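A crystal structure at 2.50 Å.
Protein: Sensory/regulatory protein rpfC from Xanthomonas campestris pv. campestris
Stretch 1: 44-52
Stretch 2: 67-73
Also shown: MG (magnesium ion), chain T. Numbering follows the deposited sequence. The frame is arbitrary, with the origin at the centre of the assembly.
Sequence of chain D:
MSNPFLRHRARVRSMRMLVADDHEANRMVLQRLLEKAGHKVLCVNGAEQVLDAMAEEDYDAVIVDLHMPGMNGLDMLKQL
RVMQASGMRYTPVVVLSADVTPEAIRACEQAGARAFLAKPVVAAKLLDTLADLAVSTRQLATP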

# COMPACT_ATOMS: atom_id res chain seq x y z
N VAL D 44 -45.35 10.75 5.62
CA VAL D 44 -45.09 9.61 6.49
C VAL D 44 -44.23 10.04 7.70
O VAL D 44 -43.57 11.08 7.65
CB VAL D 44 -44.51 8.42 5.69
CG1 VAL D 44 -42.98 8.39 5.72
CG2 VAL D 44 -45.12 7.11 6.18
N ASN D 45 -44.25 9.24 8.76
CA ASN D 45 -43.70 9.66 10.06
C ASN D 45 -42.19 9.46 10.28
O ASN D 45 -41.61 10.04 11.19
CB ASN D 45 -44.49 9.01 11.20
CG ASN D 45 -45.87 9.60 11.39
OD1 ASN D 45 -46.52 9.37 12.42
ND2 ASN D 45 -46.34 10.37 10.41
N GLY D 46 -41.56 8.63 9.45
CA GLY D 46 -40.15 8.31 9.62
C GLY D 46 -39.49 7.68 8.40
O GLY D 46 -40.13 7.51 7.36
N ALA D 47 -38.22 7.33 8.54
CA ALA D 47 -37.41 6.80 7.44
C ALA D 47 -37.80 5.38 7.03
O ALA D 47 -37.71 5.03 5.85
CB ALA D 47 -35.93 6.88 7.77
N GLU D 48 -38.20 4.56 8.00
CA GLU D 48 -38.59 3.18 7.72
C GLU D 48 -39.90 3.10 6.93
O GLU D 48 -40.08 2.22 6.09
CB GLU D 48 -38.72 2.38 9.01
CG GLU D 48 -37.40 1.89 9.57
CD GLU D 48 -37.50 1.39 11.00
OE1 GLU D 48 -36.45 1.26 11.65
OE2 GLU D 48 -38.63 1.12 11.46
N GLN D 49 -40.79 4.05 7.22
CA GLN D 49 -42.12 4.08 6.61
C GLN D 49 -42.10 4.55 5.16
O GLN D 49 -42.94 4.13 4.37
CB GLN D 49 -43.07 4.95 7.44
CG GLN D 49 -43.32 4.46 8.88
CD GLN D 49 -42.38 5.10 9.90
OE1 GLN D 49 -41.17 5.20 9.68
NE2 GLN D 49 -42.95 5.53 11.02
N VAL D 50 -41.14 5.41 4.81
CA VAL D 50 -40.97 5.83 3.41
C VAL D 50 -40.40 4.68 2.57
O VAL D 50 -40.80 4.48 1.42
CB VAL D 50 -40.14 7.16 3.24
CG1 VAL D 50 -39.26 7.43 4.43
CG2 VAL D 50 -39.32 7.18 1.96
N LEU D 51 -39.49 3.91 3.16
CA LEU D 51 -38.94 2.72 2.50
C LEU D 51 -40.04 1.68 2.26
O LEU D 51 -40.09 1.06 1.19
CB LEU D 51 -37.78 2.13 3.30
CG LEU D 51 -36.52 3.00 3.45
CD1 LEU D 51 -35.62 2.50 4.57
CD2 LEU D 51 -35.74 3.09 2.14
N ASP D 52 -40.93 1.52 3.24
CA ASP D 52 -42.10 0.65 3.10
C ASP D 52 -43.06 1.14 2.00
O ASP D 52 -43.63 0.33 1.26
CB ASP D 52 -42.85 0.53 4.43
CG ASP D 52 -42.15 -0.40 5.42
OD1 ASP D 52 -41.19 -1.10 5.04
OD2 ASP D 52 -42.58 -0.43 6.60
MG MG T . -36.84 16.23 12.83
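Stretch 2 (67-73) HMPGMNG

No hydrogen bond joins the two stretches; two methionines of stretch 2, Met-68 and Met-71, make most of the contact, and both meet the small side chain of Ala-47. The area buried is modest, 284 Å² summed over both sides.

Stretch 2 has no regular helix or strand up to Asn-72, which is the N-cap of a helix beginning at Gly-73. Stretch 1 enters its own helix at Ala-47, with Gly-46 as N-cap. The contact is mainly a loop laid against the helix start, from Gly-46 to Leu-51, and no crossing angle applies. The two stretches run in roughly the same direction but not in step: Gly-46 CA lies 6.5 Å from Met-68 CA, and Ala-47 CA lies 5.6 Å from Met-71 CA.

Met-68 is extended, with phi/psi of -134/148, and its CA-to-CB bond points toward the helix start. The SD atom of Met-68 lies 3.8 Å from Gly-46 CA. The CE atom of Met-68 lies 3.5 Å from Ala-47 N and 3.7 Å from Ala-47 CB.

Pro-69 and Gly-70 are exposed and have no atom within 4.5 Å of stretch 1. Gly-70 has a positive phi, 81°, which favours glycine. A weak hydrogen bond runs from Met-71 N to Pro-69 O, 3.0 Å, across this bend.

Met-71 then returns to the helix, its CA-to-CB bond also pointing toward it. Ala-47 CB packs 3.6 Å from Met-71 CG and 3.3 Å from Met-71 O. With chi angles t, t, m, the side chain reaches further along the helix. Met-71 SD lies 3.9 Å from Leu-51 CD1, and Met-71 CE lies 3.7 Å from Glu-48 CG, an aliphatic atom.

The CA-to-CB bond of Asn-72 points away, but Asn-72 O still lies 3.8 Å from Ala-47 CB. His-67 does not touch stretch 1; its O binds the magnesium ion MG at 2.3 Å.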

# COMPACT_ATOMS: atom_id res chain seq x y z
N HIS D 67 -33.06 14.72 10.54
CA HIS D 67 -33.07 14.26 11.93
C HIS D 67 -34.42 13.73 12.39
O HIS D 67 -35.35 14.50 12.67
CB HIS D 67 -32.51 15.32 12.87
CG HIS D 67 -31.04 15.58 12.67
ND1 HIS D 67 -30.56 16.72 12.07
CD2 HIS D 67 -29.96 14.82 12.95
CE1 HIS D 67 -29.24 16.66 12.01
NE2 HIS D 67 -28.85 15.51 12.54
N MET D 68 -34.51 12.41 12.45
CA MET D 68 -35.68 11.70 12.94
C MET D 68 -35.19 10.60 13.89
O MET D 68 -34.10 10.08 13.69
CB MET D 68 -36.46 11.07 11.78
CG MET D 68 -37.00 12.06 10.75
SD MET D 68 -37.86 11.29 9.36
CE MET D 68 -36.52 10.39 8.58
N PRO D 69 -35.99 10.26 14.92
CA PRO D 69 -35.61 9.18 15.83
C PRO D 69 -35.66 7.81 15.16
O PRO D 69 -36.39 7.63 14.19
CB PRO D 69 -36.66 9.26 16.95
CG PRO D 69 -37.28 10.62 16.81
CD PRO D 69 -37.24 10.92 15.35
N GLY D 70 -34.89 6.86 15.69
CA GLY D 70 -34.86 5.49 15.17
C GLY D 70 -33.96 5.37 13.95
O GLY D 70 -32.82 4.91 14.05
N MET D 71 -34.48 5.76 12.79
CA MET D 71 -33.71 5.82 11.55
C MET D 71 -33.78 7.23 10.98
O MET D 71 -34.87 7.76 10.75
CB MET D 71 -34.24 4.80 10.53
CG MET D 71 -33.43 4.75 9.23
SD MET D 71 -34.08 3.62 7.97
CE MET D 71 -33.78 2.06 8.79
N ASN D 72 -32.62 7.83 10.76
CA ASN D 72 -32.56 9.19 10.22
C ASN D 72 -32.43 9.20 8.69
O ASN D 72 -32.39 8.14 8.06
CB ASN D 72 -31.46 10.02 10.91
CG ASN D 72 -30.06 9.44 10.71
OD1 ASN D 72 -29.69 9.03 9.61
ND2 ASN D 72 -29.28 9.42 11.79
N GLY D 73 -32.37 10.40 8.12
CA GLY D 73 -32.28 10.58 6.67
C GLY D 73 -31.05 9.98 6.02
O GLY D 73 -31.14 9.41 4.93